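Local coordinates for putative uncharacterized protein (Wolbachia pipientis, PDB 3F4S) that probably acts as a DsbA-type thiol oxidoreductase of the thioredoxin fold, introducing disulfide bonds into other proteins, at residues A39-I44 with G73-I78; F175-N180 with V191-Y196. The protein carries 1 engineered substitution. One frame throughout, in Å; residues are numbered along the deposited sequence.

Contact 1: residues A39-I44 with G73-I78; sequences APILMI and GKMLYI
G73 sets its carbonyl O 3.4 Å from P40 CD, with A39 CB beside it, where the chain leaves the preceding helix through a Schellman motif in which G73 has positive phi. K74 points away from the A39-I44 segment and forms a cation-pi contact with Y210, but its carbonyl O accepts I41 N at 3.1 Å, the longest of the four cross-strand bonds and the most bent (147° at the hydrogen). M75 pairs with I41 in parallel register. Its CG stands anti to the backbone N (chi1 -176°) and packs on I41 CG2; M75 SD then meets M43 CB at 3.8 Å, and the bend at chi3 lays M75 CE against M43 CE. L76 lies on the other face, its CB near A39 CB. L76 N donates to I41 O, and L76 O receives M43 N at 2.8 Å in a nearly straight bond (175°). Y77 returns to the methionine face and offers a ring edge: M43 SD lies beside it, 3.7 Å from Y77 CD1, a Met-aromatic contact. Y77 OH is hydrogen-bonded to E45. I78 N donates to M43 O at 2.8 Å; on the leucine face, I78 CD1 touches L42 CD1 (3.8 Å), while the I78 and I44 side chains run side by side. The two strands are joined by the helical beta-alpha-beta crossover of the thioredoxin fold. Each of I41 O and M43 O takes an N-H and a CA-H contact from the partner strand, so these buried carbonyls are satisfied between an aliphatic layer on one face and a layer with two methionine sulfurs on the other.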
loop_
_atom_site.group_PDB
_atom_site.type_symbol
_atom_site.label_atom_id
_atom_site.label_comp_id
_atom_site.label_asym_id
_atom_site.label_seq_id
_atom_site.Cartn_x
_atom_site.Cartn_y
_atom_site.Cartn_z
ATOM N N ALA A 39 16.083 2.822 5.079
ATOM C CA ALA A 39 15.528 3.540 6.221
ATOM C C ALA A 39 15.521 2.634 7.450
ATOM O O ALA A 39 15.427 1.416 7.324
ATOM C CB ALA A 39 14.120 4.041 5.909
ATOM N N PRO A 40 15.640 3.229 8.648
ATOM C CA PRO A 40 15.640 2.463 9.900
ATOM C C PRO A 40 14.340 1.697 10.138
ATOM O O PRO A 40 14.395 0.590 10.677
ATOM C CB PRO A 40 15.815 3.541 10.975
ATOM C CG PRO A 40 16.429 4.682 10.280
ATOM C CD PRO A 40 15.948 4.651 8.867
ATOM N N ILE A 41 13.197 2.267 9.746
ATOM C CA ILE A 41 11.900 1.666 10.039
ATOM C C ILE A 41 11.217 1.219 8.754
ATOM O O ILE A 41 11.410 1.823 7.701
ATOM C CB ILE A 41 10.980 2.655 10.800
ATOM C CG1 ILE A 41 11.666 3.118 12.091
ATOM C CG2 ILE A 41 9.608 2.033 11.089
ATOM C CD1 ILE A 41 12.120 1.977 12.988
ATOM N N LEU A 42 10.426 0.154 8.851
ATOM C CA LEU A 42 9.680 -0.379 7.717
ATOM C C LEU A 42 8.187 -0.400 8.023
ATOM O O LEU A 42 7.776 -0.875 9.079
ATOM C CB LEU A 42 10.138 -1.806 7.407
ATOM C CG LEU A 42 9.260 -2.593 6.427
ATOM C CD1 LEU A 42 9.196 -1.884 5.085
ATOM C CD2 LEU A 42 9.774 -4.023 6.263
ATOM N N MET A 43 7.380 0.106 7.095
ATOM C CA MET A 43 5.931 -0.042 7.171
ATOM C C MET A 43 5.426 -0.763 5.931
ATOM O O MET A 43 5.694 -0.338 4.807
ATOM C CB MET A 43 5.222 1.311 7.290
ATOM C CG MET A 43 3.710 1.230 7.034
ATOM S SD MET A 43 2.872 2.822 7.108
ATOM C CE MET A 43 2.960 3.167 8.860
ATOM N N ILE A 44 4.704 -1.858 6.143
ATOM C CA ILE A 44 4.013 -2.552 5.065
ATOM C C ILE A 44 2.528 -2.367 5.297
ATOM O O ILE A 44 2.033 -2.643 6.382
ATOM C CB ILE A 44 4.345 -4.060 5.057
ATOM C CG1 ILE A 44 5.837 -4.272 4.776
ATOM C CG2 ILE A 44 3.481 -4.808 4.028
ATOM C CD1 ILE A 44 6.322 -5.696 5.031
ATOM N N GLY A 73 13.410 10.175 5.425
ATOM C CA GLY A 73 14.318 9.039 5.418
ATOM C C GLY A 73 14.242 8.151 6.653
ATOM O O GLY A 73 15.077 7.269 6.845
ATOM N N LYS A 74 13.237 8.366 7.495
ATOM C CA LYS A 74 13.127 7.583 8.720
ATOM C C LYS A 74 12.499 6.221 8.472
ATOM O O LYS A 74 12.767 5.268 9.196
ATOM C CB LYS A 74 12.330 8.337 9.792
ATOM C CG LYS A 74 13.088 9.508 10.411
ATOM C CD LYS A 74 12.250 10.197 11.477
ATOM C CE LYS A 74 13.023 11.320 12.143
ATOM N NZ LYS A 74 12.283 11.876 13.310
ATOM N N MET A 75 11.661 6.135 7.446
ATOM C CA MET A 75 10.830 4.953 7.251
ATOM C C MET A 75 10.644 4.611 5.780
ATOM O O MET A 75 10.371 5.489 4.957
ATOM C CB MET A 75 9.461 5.171 7.907
ATOM C CG MET A 75 8.529 3.962 7.867
ATOM S SD MET A 75 7.025 4.239 8.829
ATOM C CE MET A 75 6.052 5.190 7.659
ATOM N N LEU A 76 10.801 3.326 5.468
ATOM C CA LEU A 76 10.509 2.780 4.147
ATOM C C LEU A 76 9.058 2.309 4.111
ATOM O O LEU A 76 8.619 1.582 5.001
ATOM C CB LEU A 76 11.441 1.605 3.850
ATOM C CG LEU A 76 11.168 0.781 2.588
ATOM C CD1 LEU A 76 11.268 1.653 1.351
ATOM C CD2 LEU A 76 12.124 -0.413 2.488
ATOM N N TYR A 77 8.318 2.716 3.083
ATOM C CA TYR A 77 6.898 2.380 2.973
ATOM C C TYR A 77 6.636 1.442 1.802
ATOM O O TYR A 77 7.003 1.738 0.658
ATOM C CB TYR A 77 6.075 3.661 2.826
ATOM C CG TYR A 77 4.610 3.474 2.518
ATOM C CD1 TYR A 77 3.723 3.036 3.494
ATOM C CD2 TYR A 77 4.101 3.776 1.255
ATOM C CE1 TYR A 77 2.369 2.885 3.218
ATOM C CE2 TYR A 77 2.755 3.621 0.966
ATOM C CZ TYR A 77 1.890 3.180 1.950
ATOM O OH TYR A 77 0.545 3.041 1.670
ATOM N N ILE A 78 5.996 0.313 2.095
ATOM C CA ILE A 78 5.651 -0.671 1.080
ATOM C C ILE A 78 4.153 -0.935 1.096
ATOM O O ILE A 78 3.628 -1.527 2.044
ATOM C CB ILE A 78 6.389 -2.000 1.309
ATOM C CG1 ILE A 78 7.903 -1.777 1.294
ATOM C CG2 ILE A 78 5.960 -3.030 0.266
ATOM C CD1 ILE A 78 8.727 -3.045 1.463
#

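Contact 2: residues F175-N180 with V191-Y196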
loop_
_atom_site.group_PDB
_atom_site.type_symbol
_atom_site.label_atom_id
_atom_site.label_comp_id
_atom_site.label_asym_id
_atom_site.label_seq_id
_atom_site.Cartn_x
_atom_site.Cartn_y
_atom_site.Cartn_z
ATOM N N PHE A 175 -1.560 -2.791 8.868
ATOM C CA PHE A 175 -0.212 -2.235 8.813
ATOM C C PHE A 175 0.740 -3.077 9.630
ATOM O O PHE A 175 0.424 -3.487 10.746
ATOM C CB PHE A 175 -0.195 -0.813 9.385
ATOM C CG PHE A 175 -1.170 0.115 8.733
ATOM C CD1 PHE A 175 -0.778 0.925 7.677
ATOM C CD2 PHE A 175 -2.482 0.187 9.177
ATOM C CE1 PHE A 175 -1.678 1.781 7.071
ATOM C CE2 PHE A 175 -3.387 1.043 8.572
ATOM C CZ PHE A 175 -2.982 1.840 7.517
ATOM N N PHE A 176 1.917 -3.326 9.076
ATOM C CA PHE A 176 2.984 -3.952 9.833
ATOM C C PHE A 176 4.105 -2.939 9.931
ATOM O O PHE A 176 4.598 -2.447 8.915
ATOM C CB PHE A 176 3.455 -5.238 9.155
ATOM C CG PHE A 176 2.388 -6.292 9.056
ATOM C CD1 PHE A 176 2.156 -7.166 10.108
ATOM C CD2 PHE A 176 1.607 -6.399 7.916
ATOM C CE1 PHE A 176 1.171 -8.131 10.022
ATOM C CE2 PHE A 176 0.619 -7.362 7.822
ATOM C CZ PHE A 176 0.399 -8.228 8.879
ATOM N N ILE A 177 4.486 -2.612 11.162
ATOM C CA ILE A 177 5.524 -1.621 11.410
ATOM C C ILE A 177 6.624 -2.236 12.271
ATOM O O ILE A 177 6.374 -2.690 13.388
ATOM C CB ILE A 177 4.956 -0.366 12.095
ATOM C CG1 ILE A 177 3.740 0.160 11.326
ATOM C CG2 ILE A 177 6.041 0.709 12.216
ATOM C CD1 ILE A 177 2.974 1.243 12.058
ATOM N N LYS A 178 7.842 -2.252 11.742
ATOM C CA LYS A 178 8.929 -2.975 12.380
ATOM C C LYS A 178 10.268 -2.379 11.972
ATOM O O LYS A 178 10.337 -1.528 11.081
ATOM C CB LYS A 178 8.878 -4.458 11.988
ATOM C CG LYS A 178 9.088 -4.702 10.499
ATOM C CD LYS A 178 8.818 -6.151 10.098
ATOM C CE LYS A 178 9.734 -7.117 10.835
ATOM N NZ LYS A 178 11.181 -6.831 10.613
ATOM N N LEU A 179 11.329 -2.823 12.631
ATOM C CA LEU A 179 12.671 -2.430 12.240
ATOM C C LEU A 179 12.935 -2.964 10.845
ATOM O O LEU A 179 12.581 -4.098 10.523
ATOM C CB LEU A 179 13.698 -2.991 13.219
ATOM C CG LEU A 179 13.536 -2.492 14.652
ATOM C CD1 LEU A 179 14.550 -3.165 15.568
ATOM C CD2 LEU A 179 13.671 -0.980 14.701
ATOM N N ASN A 180 13.535 -2.134 10.005
ATOM C CA ASN A 180 13.868 -2.552 8.658
ATOM C C ASN A 180 15.168 -3.357 8.677
ATOM O O ASN A 180 16.174 -2.926 8.129
ATOM C CB ASN A 180 13.985 -1.330 7.744
ATOM C CG ASN A 180 14.139 -1.697 6.281
ATOM O OD1 ASN A 180 13.800 -2.805 5.860
ATOM N ND2 ASN A 180 14.646 -0.758 5.493
ATOM N N VAL A 191 3.656 -6.866 15.593
ATOM C CA VAL A 191 3.948 -5.626 14.885
ATOM C C VAL A 191 2.792 -5.211 13.984
ATOM O O VAL A 191 2.961 -4.401 13.073
ATOM C CB VAL A 191 5.243 -5.734 14.062
ATOM C CG1 VAL A 191 6.435 -5.921 14.993
ATOM C CG2 VAL A 191 5.150 -6.871 13.050
ATOM N N LYS A 192 1.616 -5.757 14.274
ATOM C CA LYS A 192 0.434 -5.574 13.445
ATOM C C LYS A 192 -0.491 -4.493 13.996
ATOM O O LYS A 192 -0.697 -4.384 15.208
ATOM C CB LYS A 192 -0.322 -6.901 13.338
ATOM C CG LYS A 192 -1.661 -6.818 12.619
ATOM C CD LYS A 192 -2.362 -8.175 12.604
ATOM C CE LYS A 192 -1.580 -9.188 11.777
ATOM N NZ LYS A 192 -2.404 -10.381 11.433
ATOM N N HIS A 193 -1.056 -3.698 13.094
ATOM C CA HIS A 193 -2.014 -2.664 13.467
ATOM C C HIS A 193 -3.161 -2.684 12.476
ATOM O O HIS A 193 -2.940 -2.676 11.267
ATOM C CB HIS A 193 -1.339 -1.292 13.469
ATOM C CG HIS A 193 -0.055 -1.269 14.230
ATOM N ND1 HIS A 193 0.019 -0.876 15.548
ATOM C CD2 HIS A 193 1.198 -1.635 13.874
ATOM C CE1 HIS A 193 1.269 -0.983 15.967
ATOM N NE2 HIS A 193 2.004 -1.439 14.970
ATOM N N GLY A 194 -4.388 -2.717 12.975
ATOM C CA GLY A 194 -5.527 -2.840 12.085
ATOM C C GLY A 194 -6.520 -1.701 12.160
ATOM O O GLY A 194 -6.765 -1.131 13.226
ATOM N N GLY A 195 -7.104 -1.373 11.016
ATOM C CA GLY A 195 -8.156 -0.374 10.956
ATOM C C GLY A 195 -7.664 1.059 10.856
ATOM O O GLY A 195 -6.470 1.328 10.682
ATOM N N TYR A 196 -8.607 1.985 10.964
ATOM C CA TYR A 196 -8.309 3.409 10.930
ATOM C C TYR A 196 -7.636 3.864 12.216
ATOM O O TYR A 196 -8.184 3.686 13.305
ATOM C CB TYR A 196 -9.598 4.195 10.746
ATOM C CG TYR A 196 -9.380 5.673 10.554
ATOM C CD1 TYR A 196 -9.384 6.225 9.280
ATOM C CD2 TYR A 196 -9.169 6.519 11.642
ATOM C CE1 TYR A 196 -9.188 7.575 9.084
ATOM C CE2 TYR A 196 -8.962 7.879 11.460
ATOM C CZ TYR A 196 -8.969 8.400 10.179
ATOM O OH TYR A 196 -8.777 9.744 9.988
HETATM O O HOH W 1 4.672 -2.277 15.369
#
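F175 and H193 exchange two backbone bonds: F175 N to H193 O and H193 N to F175 O, both 2.8 Å. I177 N adds a third, to V191 O at 3.0 Å. On one face the F176 ring and the K192 side chain lie side by side; chi1 of 174° puts K192 CG beside the ring, and the chain, bent at chi3, brings K192 CE within 3.4 Å of F176 CE1. On the other face I177 crosses H193 at about a right angle, its CD1 3.8 Å from H193 CD2. A water ties this pair together, donating to I177 O at 2.6 Å and lying in the imidazole plane 2.8 Å from H193 NE2. This antiparallel pair puts the short strand 192-194 at the border of the thioredoxin-fold sheet. G195 O approaches the edge of the F175 ring at CE2 (3.7 Å), and G195 also bonds by its backbone to P173, probably the cis-proline of this fold. Further out, Y201 OH is hydrogen-bonded to H193 ND1, fixing the imidazole from its second nitrogen. K192 NZ is held by L167 O, and the F175 ring packs against F57 and, edge-to-face, F202.

Overall arrangement
The two contacts are seams of one sheet, separated by the seam between strands 41-47 and 174-179, and their centres are about 11 Å apart. Strand 174-179 runs antiparallel to strand 41-47, and the probable hydrogen bonds I44 O to F176 N and L42 N to K178 O, both 2.8 Å, join them. Strand 41-47 thus pairs with 75-81 on one edge and 174-179 on the other. M43 CE carries the sulfur layer of contact 1 onto I177 CD1 of contact 2 at 3.7 Å, and I41 and I177 both rest on L209 of helix 199-216. Contact 2 borders on the redox centre: the F175 side chain lies near, without touching, the disulfide-bonded C51 and C54, the CxxC pair expected to be active.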